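PDB 5CQF: L-lysine 6-monooxygenase from Pseudomonas syringae pv. tomato, which probably uses FAD and NADP(H) to hydroxylate the side-chain amine of L-lysine, a step in siderophore biosynthesis. Local coordinates for residues F21-I26 and D116-V121; G25-C30 and R75-P80; S85-A90 and R123-H128; L62-T67 and Q410-M415; T56-E61 and F192-Q197. All coordinates share one frame; numbering follows the deposited sequence.

How the contacts relate
From the N terminus, residues 21-30 on helix 23-37 open two loops: contact 2 closes its loop at 75-80 and contact 1 at 116-121. Residues 56-67 then open contact 5, which closes at 192-197, and contact 4, which closes at 410-415. These two cross each other, and both cross contacts 1 and 2. Contact 3 (85-90 with 123-128) begins after contact 2 is complete, crosses contact 1 and lies wholly within the spans of contacts 4 and 5. Contacts 1 to 3 tie helices 23-37 and 111-125 to the 75-90 region; contact 4 adds the C-terminal helix, and contact 5 reaches helix 192-198, beside the second parallel sheet.

Contact 1: residues F21-I26 and D116-V121; sequences FGPAGI and DYLGWV
Ile26 meets helix 111-125 with two different branches. Its CD1 lies 3.8 Å from Leu118 CD1, and its CG2 lies 3.7 Å from Val121 CG1, one helical turn further along. The first torsion explains the split: at chi1 -74° CG2 stands anti to the backbone N, while CG1 stays beside that nitrogen and carries CD1 across to the leucine. Leu118 has CG anti to its own N (chi1 171°), which extends the side chain toward the opposing helix. The same CD1 methyl that touches Ile26 also reaches Pro23, 4.1 Å from its CA and slightly farther from ring atom CG. The interface is thus entirely aliphatic and buried, made by methyl groups and one proline ring.

Around this core, aromatic rings brace the aliphatic side chains from within each segment. The ring of Phe21 has Ile26 CG1 3.6 Å above one face, toward the rim, and Phe21 N is hydrogen-bonded to Glu51. On the other helix, Val121 CG2 sits over a face of Tyr117, whose hydroxyl is tied to Phe87 O. Leu77 packs on Leu118, so the loop before helix 89-96 adds to the same core.

Gly22 is the N-cap of helix 23-37, and its O accepts from Ile26 N at 2.9 Å, making the first helical turn. With Gly20 and Gly25 it fits the GxGxxG pattern between strand 16-19 and this helix, consistent with the dinucleotide-binding turn of a Rossmann-type FAD domain, here backed by helix 111-125.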
# COMPACT_ATOMS: atom_id res chain seq x y z
N PHE A 21 -7.79 6.92 35.82
CA PHE A 21 -8.85 6.95 34.82
C PHE A 21 -8.30 7.32 33.45
O PHE A 21 -8.90 8.09 32.71
CB PHE A 21 -10.01 7.87 35.24
CG PHE A 21 -11.33 7.46 34.68
CD1 PHE A 21 -11.89 6.25 35.02
CD2 PHE A 21 -12.02 8.28 33.82
CE1 PHE A 21 -13.12 5.86 34.53
CE2 PHE A 21 -13.25 7.90 33.30
CZ PHE A 21 -13.80 6.68 33.65
N GLY A 22 -7.16 6.72 33.12
CA GLY A 22 -6.69 6.69 31.75
C GLY A 22 -7.41 5.58 31.01
O GLY A 22 -8.40 5.04 31.50
N PRO A 23 -6.93 5.22 29.80
CA PRO A 23 -7.63 4.24 28.99
C PRO A 23 -7.96 2.96 29.74
O PRO A 23 -9.06 2.43 29.61
CB PRO A 23 -6.63 3.96 27.88
CG PRO A 23 -5.85 5.20 27.75
CD PRO A 23 -5.78 5.81 29.09
N ALA A 24 -7.02 2.47 30.53
CA ALA A 24 -7.24 1.23 31.25
C ALA A 24 -8.45 1.32 32.18
O ALA A 24 -9.31 0.43 32.15
CB ALA A 24 -5.98 0.86 32.02
N GLY A 25 -8.52 2.37 32.99
CA GLY A 25 -9.68 2.56 33.89
C GLY A 25 -10.96 2.85 33.12
O GLY A 25 -12.07 2.49 33.55
N ILE A 26 -10.85 3.52 31.99
CA ILE A 26 -12.04 3.82 31.20
C ILE A 26 -12.60 2.54 30.63
O ILE A 26 -13.83 2.32 30.62
CB ILE A 26 -11.71 4.81 30.09
CG1 ILE A 26 -11.51 6.19 30.70
CG2 ILE A 26 -12.82 4.84 29.07
CD1 ILE A 26 -10.72 7.12 29.84
N ASP A 116 -9.58 11.76 20.63
CA ASP A 116 -10.95 12.25 20.60
C ASP A 116 -11.94 11.16 20.97
O ASP A 116 -12.85 11.38 21.78
CB ASP A 116 -11.30 12.80 19.22
CG ASP A 116 -12.59 13.60 19.24
OD1 ASP A 116 -12.60 14.67 19.86
OD2 ASP A 116 -13.61 13.17 18.66
N TYR A 117 -11.77 9.98 20.38
CA TYR A 117 -12.60 8.82 20.74
C TYR A 117 -12.55 8.58 22.22
O TYR A 117 -13.55 8.40 22.88
CB TYR A 117 -12.12 7.57 19.99
CG TYR A 117 -12.63 6.24 20.53
CD1 TYR A 117 -13.98 5.89 20.43
CD2 TYR A 117 -11.75 5.32 21.12
CE1 TYR A 117 -14.43 4.67 20.93
CE2 TYR A 117 -12.20 4.11 21.61
CZ TYR A 117 -13.52 3.79 21.51
OH TYR A 117 -13.93 2.59 22.02
N LEU A 118 -11.34 8.60 22.75
CA LEU A 118 -11.14 8.30 24.14
C LEU A 118 -11.83 9.31 25.05
O LEU A 118 -12.45 8.95 26.05
CB LEU A 118 -9.64 8.24 24.39
CG LEU A 118 -9.29 8.15 25.85
CD1 LEU A 118 -9.43 6.71 26.28
CD2 LEU A 118 -7.87 8.66 26.05
N GLY A 119 -11.75 10.59 24.71
CA GLY A 119 -12.55 11.63 25.42
C GLY A 119 -14.05 11.38 25.23
O GLY A 119 -14.84 11.59 26.14
N TRP A 120 -14.44 10.91 24.06
CA TRP A 120 -15.85 10.69 23.81
C TRP A 120 -16.38 9.56 24.68
O TRP A 120 -17.52 9.61 25.15
CB TRP A 120 -16.06 10.44 22.32
CG TRP A 120 -17.42 10.03 21.87
CD1 TRP A 120 -18.42 10.86 21.40
CD2 TRP A 120 -17.93 8.70 21.72
NE1 TRP A 120 -19.51 10.12 21.02
CE2 TRP A 120 -19.24 8.79 21.22
CE3 TRP A 120 -17.40 7.43 21.99
CZ2 TRP A 120 -20.04 7.67 20.98
CZ3 TRP A 120 -18.20 6.32 21.76
CH2 TRP A 120 -19.50 6.45 21.26
N VAL A 121 -15.58 8.53 24.90
CA VAL A 121 -15.99 7.45 25.81
C VAL A 121 -15.93 7.90 27.26
O VAL A 121 -16.86 7.69 28.04
CB VAL A 121 -15.11 6.19 25.71
CG1 VAL A 121 -15.66 5.11 26.64
CG2 VAL A 121 -15.08 5.64 24.31

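Contact 2: residues G25-C30 and R75-P80; sequences GIALAC and RDLVTP
Ala27 on helix 23-37 and Leu77 in an irregular loop bring their CA atoms to 5.5 Å, near enough for water 1 to donate to both Ala27 O (2.7 Å) and Leu77 O (2.6 Å) and so join the two backbones.

Beside this bridge Leu77 divides its two methyls between neighbouring helix residues: CD1 rests against Ile26 CG2 and CD2 against Ala27 CB, each at 4.0 Å. Its CG lies anti to the carbonyl carbon (chi1 -75°), which turns the fork toward the helix. One helical turn past Ala27, Cys30 CB meets CG1 of Val78 at 3.6 Å, and the same methyl also touches the sulfur. The helix is the one that follows the first strand of the probable FAD-binding Rossmann fold, and the loop runs along a face of it that helix 111-125 also borders, through Val121 on Cys30.

The loop is shaped by Asp76, which forms an Asx turn. Its OD1 accepts from Val78 N, arriving 36° out of the carboxylate plane, and, through its syn lone pair, from Thr79 N at 2.6 Å. OD2 takes the Thr79 hydroxyl at 2.7 Å and, beyond the loop, Phe89 N.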
# COMPACT_ATOMS: atom_id res chain seq x y z
N GLY A 25 -8.52 2.37 32.99
CA GLY A 25 -9.68 2.56 33.89
C GLY A 25 -10.96 2.85 33.12
O GLY A 25 -12.07 2.49 33.55
N ILE A 26 -10.85 3.52 31.99
CA ILE A 26 -12.04 3.82 31.20
C ILE A 26 -12.60 2.54 30.63
O ILE A 26 -13.83 2.32 30.62
CB ILE A 26 -11.71 4.81 30.09
CG1 ILE A 26 -11.51 6.19 30.70
CG2 ILE A 26 -12.82 4.84 29.07
CD1 ILE A 26 -10.72 7.12 29.84
N ALA A 27 -11.70 1.68 30.18
CA ALA A 27 -12.08 0.39 29.65
C ALA A 27 -12.82 -0.40 30.67
O ALA A 27 -13.77 -1.05 30.34
CB ALA A 27 -10.86 -0.39 29.19
N LEU A 28 -12.33 -0.39 31.91
CA LEU A 28 -13.00 -1.08 33.02
C LEU A 28 -14.36 -0.51 33.31
O LEU A 28 -15.30 -1.27 33.49
CB LEU A 28 -12.16 -0.98 34.29
CG LEU A 28 -12.70 -1.73 35.48
CD1 LEU A 28 -12.68 -3.24 35.26
CD2 LEU A 28 -11.87 -1.33 36.67
N ALA A 29 -14.48 0.81 33.40
CA ALA A 29 -15.80 1.44 33.54
C ALA A 29 -16.74 1.07 32.42
O ALA A 29 -17.93 0.86 32.67
CB ALA A 29 -15.69 2.95 33.64
N CYS A 30 -16.23 0.95 31.19
CA CYS A 30 -17.11 0.55 30.10
C CYS A 30 -17.70 -0.83 30.33
O CYS A 30 -18.82 -1.07 29.99
CB CYS A 30 -16.39 0.56 28.75
SG CYS A 30 -16.00 2.21 28.15
N ARG A 75 -10.00 -2.90 17.30
CA ARG A 75 -9.19 -3.08 18.48
C ARG A 75 -9.20 -1.77 19.26
O ARG A 75 -8.16 -1.09 19.41
CB ARG A 75 -7.80 -3.55 18.07
CG ARG A 75 -7.94 -4.88 17.32
CD ARG A 75 -6.63 -5.57 16.92
NE ARG A 75 -5.74 -5.68 18.06
CZ ARG A 75 -4.44 -5.41 18.03
NH1 ARG A 75 -3.84 -5.03 16.90
NH2 ARG A 75 -3.74 -5.53 19.17
N ASP A 76 -10.40 -1.45 19.75
CA ASP A 76 -10.75 -0.25 20.49
C ASP A 76 -10.91 -0.62 21.96
O ASP A 76 -10.45 -1.70 22.36
CB ASP A 76 -12.02 0.40 19.89
CG ASP A 76 -13.30 -0.46 20.02
OD1 ASP A 76 -13.42 -1.31 20.91
OD2 ASP A 76 -14.22 -0.29 19.19
N LEU A 77 -11.55 0.24 22.76
CA LEU A 77 -11.64 0.03 24.22
C LEU A 77 -12.68 -0.96 24.65
O LEU A 77 -12.72 -1.28 25.84
CB LEU A 77 -11.93 1.34 24.97
CG LEU A 77 -10.74 2.27 25.09
CD1 LEU A 77 -11.22 3.62 25.61
CD2 LEU A 77 -9.63 1.72 25.99
N VAL A 78 -13.54 -1.42 23.73
CA VAL A 78 -14.66 -2.33 24.15
C VAL A 78 -14.96 -3.50 23.27
O VAL A 78 -15.35 -4.54 23.76
CB VAL A 78 -15.99 -1.57 24.34
CG1 VAL A 78 -15.81 -0.52 25.41
CG2 VAL A 78 -16.46 -0.91 23.04
N THR A 79 -14.78 -3.32 21.96
CA THR A 79 -15.26 -4.25 20.95
C THR A 79 -14.68 -5.65 21.11
O THR A 79 -15.40 -6.61 20.89
CB THR A 79 -14.97 -3.69 19.55
OG1 THR A 79 -15.76 -2.53 19.32
CG2 THR A 79 -15.20 -4.72 18.44
N PRO A 80 -13.37 -5.80 21.45
CA PRO A 80 -12.86 -7.19 21.51
C PRO A 80 -13.50 -7.98 22.63
O PRO A 80 -13.53 -9.20 22.57
CB PRO A 80 -11.34 -7.03 21.72
CG PRO A 80 -11.02 -5.65 21.34
CD PRO A 80 -12.28 -4.82 21.60
O HOH W 1 -13.98 -2.28 27.89

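Contact 3: residues S85-A90 and R123-H128; sequences SRFSFA and RQVDGH
Gln124 OE1 accepts a hydrogen bond from water 2 at 2.7 Å, and the water in turn accepts from Arg86 NE at 3.1 Å, so the two polar side chains meet through a solvent molecule lying in the plane of the guanidinium at its edge. The amide nitrogen of Gln124 is used as well: NE2 donates to Trp120 O, one turn back in the same helix. Held by both ends, the amide places CD at the edge of the Phe87 ring, in its plane, with the two flat groups turned 65° apart.

Phe87 is the centre of the apolar part. Val125 CG1 lies over one face in a CH-pi contact, 3.9 Å from the ring centroid and 29° off the normal, with CZ the nearest ring atom at 3.5 Å. Gln124 CB approaches CE1 obliquely at 3.8 Å. Against the face away from Val125 rests Arg86 CG, 3.6 Å above the plane, and the guanidinium further out has Phe87 CZ beneath its centre.

An ST turn shapes the backbone that carries the ring, Ser85 OG accepting from Phe87 N, and the serine hydroxyl is also bonded to Asp34 of helix 23-37. The turn leading into helix 89-96 thus packs against the last part of helix 111-125: an aromatic ring between Val125 and Arg86, with a water-linked polar pair beside it, where the arginine charge probably favours the orientation of the water.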
# COMPACT_ATOMS: atom_id res chain seq x y z
N SER A 85 -21.31 -3.01 22.63
CA SER A 85 -21.17 -1.90 23.54
C SER A 85 -21.52 -0.59 22.86
O SER A 85 -21.23 -0.40 21.69
CB SER A 85 -19.75 -1.85 24.06
OG SER A 85 -19.52 -0.73 24.89
N ARG A 86 -22.10 0.34 23.61
CA ARG A 86 -22.39 1.63 23.04
C ARG A 86 -21.16 2.53 22.94
O ARG A 86 -21.25 3.61 22.35
CB ARG A 86 -23.57 2.29 23.75
CG ARG A 86 -23.30 2.93 25.09
CD ARG A 86 -24.65 3.19 25.77
NE ARG A 86 -24.52 3.89 27.04
CZ ARG A 86 -24.31 3.30 28.22
NH1 ARG A 86 -24.17 1.98 28.34
NH2 ARG A 86 -24.21 4.05 29.30
N PHE A 87 -20.01 2.05 23.42
CA PHE A 87 -18.74 2.79 23.38
C PHE A 87 -17.75 2.35 22.29
O PHE A 87 -16.61 2.77 22.28
CB PHE A 87 -18.10 2.70 24.74
CG PHE A 87 -19.09 2.94 25.85
CD1 PHE A 87 -19.66 4.20 26.03
CD2 PHE A 87 -19.47 1.90 26.68
CE1 PHE A 87 -20.58 4.43 27.03
CE2 PHE A 87 -20.39 2.13 27.69
CZ PHE A 87 -20.95 3.39 27.87
N SER A 88 -18.23 1.56 21.33
CA SER A 88 -17.42 1.13 20.21
C SER A 88 -17.03 2.29 19.30
O SER A 88 -17.67 3.31 19.29
CB SER A 88 -18.17 0.07 19.41
OG SER A 88 -19.25 0.64 18.70
N PHE A 89 -15.94 2.13 18.56
CA PHE A 89 -15.46 3.14 17.65
C PHE A 89 -16.47 3.32 16.51
O PHE A 89 -16.62 4.40 16.01
CB PHE A 89 -14.12 2.70 17.08
CG PHE A 89 -13.38 3.79 16.36
CD1 PHE A 89 -12.64 4.71 17.06
CD2 PHE A 89 -13.42 3.89 15.01
CE1 PHE A 89 -11.97 5.71 16.42
CE2 PHE A 89 -12.72 4.88 14.34
CZ PHE A 89 -11.99 5.80 15.07
N ALA A 90 -17.13 2.25 16.09
CA ALA A 90 -18.20 2.36 15.12
C ALA A 90 -19.32 3.28 15.61
O ALA A 90 -19.77 4.14 14.87
CB ALA A 90 -18.74 1.00 14.78
N ARG A 123 -16.20 10.81 28.67
CA ARG A 123 -17.36 11.68 28.97
C ARG A 123 -18.66 10.95 29.25
O ARG A 123 -19.58 11.56 29.76
CB ARG A 123 -17.67 12.59 27.79
CG ARG A 123 -16.90 13.88 27.77
CD ARG A 123 -17.39 14.75 26.61
NE ARG A 123 -16.68 14.49 25.35
CZ ARG A 123 -17.24 14.16 24.18
NH1 ARG A 123 -18.57 14.02 24.05
NH2 ARG A 123 -16.46 13.97 23.11
N GLN A 124 -18.78 9.71 28.81
CA GLN A 124 -20.02 8.96 28.96
C GLN A 124 -19.98 8.02 30.13
O GLN A 124 -21.03 7.56 30.54
CB GLN A 124 -20.31 8.12 27.71
CG GLN A 124 -20.66 8.91 26.47
CD GLN A 124 -20.85 8.01 25.29
OE1 GLN A 124 -21.91 7.40 25.14
NE2 GLN A 124 -19.83 7.89 24.45
N VAL A 125 -18.79 7.71 30.66
CA VAL A 125 -18.66 6.73 31.77
C VAL A 125 -17.91 7.25 33.01
O VAL A 125 -17.49 6.47 33.86
CB VAL A 125 -17.96 5.44 31.30
CG1 VAL A 125 -18.72 4.81 30.15
CG2 VAL A 125 -16.53 5.69 30.90
N ASP A 126 -17.75 8.57 33.11
CA ASP A 126 -16.96 9.16 34.17
C ASP A 126 -17.78 9.66 35.37
O ASP A 126 -17.22 10.31 36.24
CB ASP A 126 -16.10 10.31 33.62
CG ASP A 126 -16.92 11.50 33.18
OD1 ASP A 126 -18.17 11.45 33.19
OD2 ASP A 126 -16.29 12.51 32.79
N GLY A 127 -19.08 9.35 35.43
CA GLY A 127 -19.92 9.73 36.58
C GLY A 127 -19.45 9.25 37.96
O GLY A 127 -19.99 9.68 38.97
N HIS A 128 -18.48 8.35 38.03
CA HIS A 128 -17.94 7.89 39.31
C HIS A 128 -16.46 8.20 39.40
O HIS A 128 -15.71 7.55 40.13
CB HIS A 128 -18.15 6.39 39.46
CG HIS A 128 -19.58 5.99 39.39
ND1 HIS A 128 -20.16 5.52 38.23
CD2 HIS A 128 -20.55 6.00 40.33
CE1 HIS A 128 -21.44 5.27 38.46
NE2 HIS A 128 -21.70 5.54 39.73
O HOH W 2 -24.16 6.89 26.56

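Contact 4: residues L62-T67 and Q410-M415; sequences LLLAGT and QSFSLM
Thr67 OG1 stands 3.5 Å from Gln410 CB, the two side chains meeting obliquely. The threonine rotamer (chi1 -51°) sets its two branches to different tasks. OG1, beside the backbone N, faces the aliphatic part of the glutamine and gives a weak hydrogen bond back to Leu64 O; CG2, anti to that N, lies 3.8 Å from Gln410 O. Gln410 does not run straight out. A kink at chi2 (-60°) folds the chain after CG, whose methylene comes 3.9 Å from Leu63 O, and the amide continues to the neighbourhood of Pro23.

Leu64 supplies the apolar half. Its CD2 meets the edge of the Phe412 ring near the ring plane, 3.8 Å from CZ, and the side chains cross at about a right angle. The Phe412 ring also meets Trp114 of helix 111-125 nearly perpendicularly, and Leu64 packs on that tryptophan too, so the three side chains are in mutual contact.

The shape of segment 62-67 comes from a type II turn, Leu64 to Thr67, closed by Thr67 N on Leu64 O at 3.0 Å; Gly66 takes the positive phi that this turn calls for. Gly66 N is hydrogen-bonded to Glu218 and Gly66 O to Gln248.

Across the contact, Ser411 is the N-cap of helix 412-428, whose Met415, deposited as selenomethionine, packs on Pro23. Leu63 and Gln410 also touch Pro23, the residue after Gly22. Segment 62-67, on helix 57-64 and the turn after it, thus meets the start of the C-terminal helix beside the glycine-rich turn that is probably the dinucleotide-binding element of the FAD domain.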
# COMPACT_ATOMS: atom_id res chain seq x y z
N LEU A 62 -1.46 13.45 25.89
CA LEU A 62 -0.21 13.09 26.54
C LEU A 62 -0.12 11.57 26.76
O LEU A 62 0.97 11.00 26.65
CB LEU A 62 -0.07 13.84 27.88
CG LEU A 62 1.35 14.17 28.37
CD1 LEU A 62 1.95 15.33 27.60
CD2 LEU A 62 1.33 14.48 29.86
N LEU A 63 -1.25 10.92 27.05
CA LEU A 63 -1.29 9.47 27.35
C LEU A 63 -1.07 8.54 26.16
O LEU A 63 -0.71 7.38 26.34
CB LEU A 63 -2.65 9.09 27.96
CG LEU A 63 -3.01 9.71 29.31
CD1 LEU A 63 -4.53 9.68 29.54
CD2 LEU A 63 -2.27 8.99 30.43
N LEU A 64 -1.34 9.02 24.96
CA LEU A 64 -1.22 8.17 23.78
C LEU A 64 0.17 8.21 23.16
O LEU A 64 0.53 7.30 22.40
CB LEU A 64 -2.28 8.54 22.75
CG LEU A 64 -3.75 8.43 23.20
CD1 LEU A 64 -4.63 8.27 21.96
CD2 LEU A 64 -4.00 7.28 24.16
N ALA A 65 0.96 9.22 23.53
CA ALA A 65 2.28 9.41 22.97
C ALA A 65 3.14 8.14 23.11
O ALA A 65 2.99 7.39 24.06
CB ALA A 65 2.95 10.62 23.58
N GLY A 66 3.99 7.91 22.11
CA GLY A 66 4.78 6.68 22.00
C GLY A 66 4.04 5.38 21.63
O GLY A 66 4.68 4.33 21.53
N THR A 67 2.72 5.45 21.43
CA THR A 67 1.91 4.26 21.22
C THR A 67 1.63 3.98 19.74
O THR A 67 1.21 4.87 19.01
CB THR A 67 0.60 4.34 22.01
OG1 THR A 67 0.91 4.66 23.37
CG2 THR A 67 -0.14 2.98 21.94
N GLN A 410 0.15 0.63 25.78
CA GLN A 410 -1.15 1.30 25.81
C GLN A 410 -2.09 0.75 24.72
O GLN A 410 -2.83 1.51 24.13
CB GLN A 410 -1.00 2.83 25.70
CG GLN A 410 -0.32 3.49 26.90
CD GLN A 410 -1.07 3.26 28.21
OE1 GLN A 410 -2.15 3.81 28.44
NE2 GLN A 410 -0.49 2.41 29.07
N SER A 411 -2.07 -0.58 24.48
CA SER A 411 -2.95 -1.23 23.50
C SER A 411 -4.40 -1.20 23.98
O SER A 411 -4.75 -1.73 25.03
CB SER A 411 -2.53 -2.68 23.26
OG SER A 411 -3.38 -3.33 22.33
N PHE A 412 -5.25 -0.58 23.19
CA PHE A 412 -6.63 -0.42 23.59
C PHE A 412 -7.32 -1.78 23.66
O PHE A 412 -8.06 -2.05 24.59
CB PHE A 412 -7.36 0.48 22.63
CG PHE A 412 -7.08 1.93 22.84
CD1 PHE A 412 -6.05 2.37 23.65
CD2 PHE A 412 -7.87 2.87 22.18
CE1 PHE A 412 -5.82 3.71 23.84
CE2 PHE A 412 -7.65 4.23 22.36
CZ PHE A 412 -6.62 4.64 23.20
N SER A 413 -7.05 -2.63 22.69
CA SER A 413 -7.68 -3.93 22.70
C SER A 413 -7.31 -4.76 23.93
O SER A 413 -8.18 -5.45 24.50
CB SER A 413 -7.39 -4.69 21.42
OG SER A 413 -6.00 -4.75 21.12
N LEU A 414 -6.06 -4.69 24.36
CA LEU A 414 -5.63 -5.46 25.53
C LEU A 414 -6.38 -4.99 26.76
O LEU A 414 -6.81 -5.82 27.56
CB LEU A 414 -4.11 -5.34 25.75
CG LEU A 414 -3.28 -6.01 24.64
CD1 LEU A 414 -1.77 -5.89 24.94
CD2 LEU A 414 -3.66 -7.47 24.40
N MSE A 415 -6.58 -3.68 26.87
CA MSE A 415 -7.32 -3.08 27.96
C MSE A 415 -8.71 -3.58 27.99
O MSE A 415 -9.25 -3.82 29.07
CB MSE A 415 -7.37 -1.58 27.88
CG MSE A 415 -6.05 -1.07 28.41
SE MSE A 415 -5.78 0.68 27.61
CE MSE A 415 -3.97 0.73 28.42

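Contact 5: residues T56-E61 and F192-Q197; sequences TQWHRE and FLTRLQ
Trp58 and Leu193 make the apolar part of this surface contact: indole atom CZ2 lies 3.7 Å from Leu193 CB, and CH2 is 3.8 Å from Leu193 CD1. Every close approach is to the indole of Trp58, which supplies over half of the buried surface. With CG anti to the backbone N (chi1 -176°), the six-membered side of the indole is thrust out from helix 57-64 across to helix 192-198.

Polar atoms frame the ring without bonding it. Gln197 OE1 comes in obliquely, 3.0 Å from Trp58 CH2, a spacing so tight that the exact placing of this exposed amide is doubtful; the amide is turned 67° from the indole plane, the extended glutamine passing the tryptophan in the opposite direction. Thr194 N approaches the edge of the indole near its plane, 4.1 Å from CZ2, and Thr194 OG1 is equally far from NE1.

The axes of 57-61 and 192-197 pass 11.8 Å apart, their N-to-C directions at 122°, so the indole spans a wide gap. Helix 57-64 follows strand 47-50 of one parallel sheet and helix 192-198 follows strand 186-188 of the other; the contact therefore bridges two Rossmann-like parts, probably those for FAD and for NADP(H).

Glu61 OE2 is hydrogen-bonded to His112 ND1. On the far side of helix 192-198, Phe192 and Leu196 are buried against Phe187 and helix 214-226.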
# COMPACT_ATOMS: atom_id res chain seq x y z
N THR A 56 -8.89 16.74 30.73
CA THR A 56 -8.52 17.66 29.66
C THR A 56 -8.02 16.89 28.44
O THR A 56 -7.45 15.80 28.56
CB THR A 56 -7.47 18.69 30.15
OG1 THR A 56 -7.98 19.37 31.31
CG2 THR A 56 -7.16 19.73 29.07
N GLN A 57 -8.26 17.46 27.26
CA GLN A 57 -7.77 16.91 26.01
C GLN A 57 -6.25 16.81 26.03
O GLN A 57 -5.70 15.79 25.65
CB GLN A 57 -8.25 17.76 24.83
CG GLN A 57 -8.06 17.11 23.46
CD GLN A 57 -8.45 18.02 22.29
OE1 GLN A 57 -7.78 18.03 21.25
NE2 GLN A 57 -9.55 18.77 22.44
N TRP A 58 -5.58 17.87 26.47
CA TRP A 58 -4.12 17.87 26.59
C TRP A 58 -3.58 16.61 27.29
O TRP A 58 -2.64 15.98 26.80
CB TRP A 58 -3.62 19.14 27.31
CG TRP A 58 -2.09 19.24 27.39
CD1 TRP A 58 -1.30 18.94 28.48
CD2 TRP A 58 -1.20 19.67 26.35
NE1 TRP A 58 0.03 19.15 28.16
CE2 TRP A 58 0.12 19.60 26.87
CE3 TRP A 58 -1.38 20.10 25.03
CZ2 TRP A 58 1.24 19.95 26.11
CZ3 TRP A 58 -0.26 20.44 24.27
CH2 TRP A 58 1.03 20.36 24.82
N HIS A 59 -4.19 16.26 28.42
CA HIS A 59 -3.72 15.12 29.20
C HIS A 59 -3.97 13.78 28.51
O HIS A 59 -3.13 12.89 28.57
CB HIS A 59 -4.35 15.10 30.58
CG HIS A 59 -3.99 13.88 31.37
ND1 HIS A 59 -2.75 13.71 31.96
CD2 HIS A 59 -4.69 12.75 31.63
CE1 HIS A 59 -2.72 12.54 32.57
NE2 HIS A 59 -3.88 11.94 32.39
N ARG A 60 -5.13 13.63 27.86
CA ARG A 60 -5.45 12.40 27.14
C ARG A 60 -4.48 12.17 25.97
O ARG A 60 -4.01 11.04 25.75
CB ARG A 60 -6.90 12.44 26.64
CG ARG A 60 -7.96 12.54 27.73
CD ARG A 60 -9.35 12.57 27.13
NE ARG A 60 -10.30 13.35 27.93
CZ ARG A 60 -10.97 14.44 27.52
NH1 ARG A 60 -11.81 15.04 28.35
NH2 ARG A 60 -10.81 14.93 26.29
N GLU A 61 -4.18 13.25 25.24
CA GLU A 61 -3.18 13.24 24.17
C GLU A 61 -1.76 12.96 24.69
O GLU A 61 -0.95 12.32 24.02
CB GLU A 61 -3.20 14.56 23.39
CG GLU A 61 -4.48 14.76 22.58
CD GLU A 61 -4.39 15.86 21.54
OE1 GLU A 61 -3.90 16.97 21.87
OE2 GLU A 61 -4.80 15.61 20.38
N PHE A 192 7.69 15.52 26.89
CA PHE A 192 8.23 16.10 25.66
C PHE A 192 7.48 17.33 25.19
O PHE A 192 8.09 18.32 24.84
CB PHE A 192 8.30 15.05 24.52
CG PHE A 192 8.93 15.56 23.26
CD1 PHE A 192 10.31 15.62 23.13
CD2 PHE A 192 8.15 15.99 22.20
CE1 PHE A 192 10.89 16.13 21.97
CE2 PHE A 192 8.73 16.49 21.04
CZ PHE A 192 10.10 16.57 20.93
N LEU A 193 6.16 17.26 25.19
CA LEU A 193 5.34 18.34 24.67
C LEU A 193 5.39 19.54 25.59
O LEU A 193 5.64 20.66 25.14
CB LEU A 193 3.89 17.90 24.50
CG LEU A 193 3.41 17.52 23.08
CD1 LEU A 193 3.31 18.77 22.20
CD2 LEU A 193 4.30 16.46 22.45
N THR A 194 5.18 19.30 26.88
CA THR A 194 5.23 20.36 27.88
C THR A 194 6.57 21.09 27.81
O THR A 194 6.62 22.30 27.78
CB THR A 194 5.03 19.77 29.30
OG1 THR A 194 3.95 18.81 29.28
CG2 THR A 194 4.72 20.85 30.30
N ARG A 195 7.65 20.33 27.76
CA ARG A 195 8.99 20.90 27.75
C ARG A 195 9.26 21.71 26.49
O ARG A 195 9.83 22.79 26.56
CB ARG A 195 10.06 19.81 27.88
CG ARG A 195 10.04 19.07 29.22
CD ARG A 195 10.78 19.88 30.27
NE ARG A 195 10.80 19.19 31.55
CZ ARG A 195 11.03 19.79 32.72
NH1 ARG A 195 11.23 21.10 32.78
NH2 ARG A 195 11.03 19.08 33.83
N LEU A 196 8.87 21.17 25.34
CA LEU A 196 9.01 21.91 24.07
C LEU A 196 8.25 23.23 24.07
O LEU A 196 8.68 24.22 23.47
CB LEU A 196 8.53 21.09 22.90
CG LEU A 196 9.57 20.28 22.11
CD1 LEU A 196 10.21 21.09 20.99
CD2 LEU A 196 10.66 19.71 22.99
N GLN A 197 7.12 23.25 24.76
CA GLN A 197 6.27 24.42 24.76
C GLN A 197 6.95 25.56 25.54
O GLN A 197 6.89 26.71 25.14
CB GLN A 197 4.91 24.07 25.34
CG GLN A 197 3.76 24.76 24.64
CD GLN A 197 2.43 24.25 25.12
OE1 GLN A 197 1.90 23.27 24.60
NE2 GLN A 197 1.88 24.93 26.12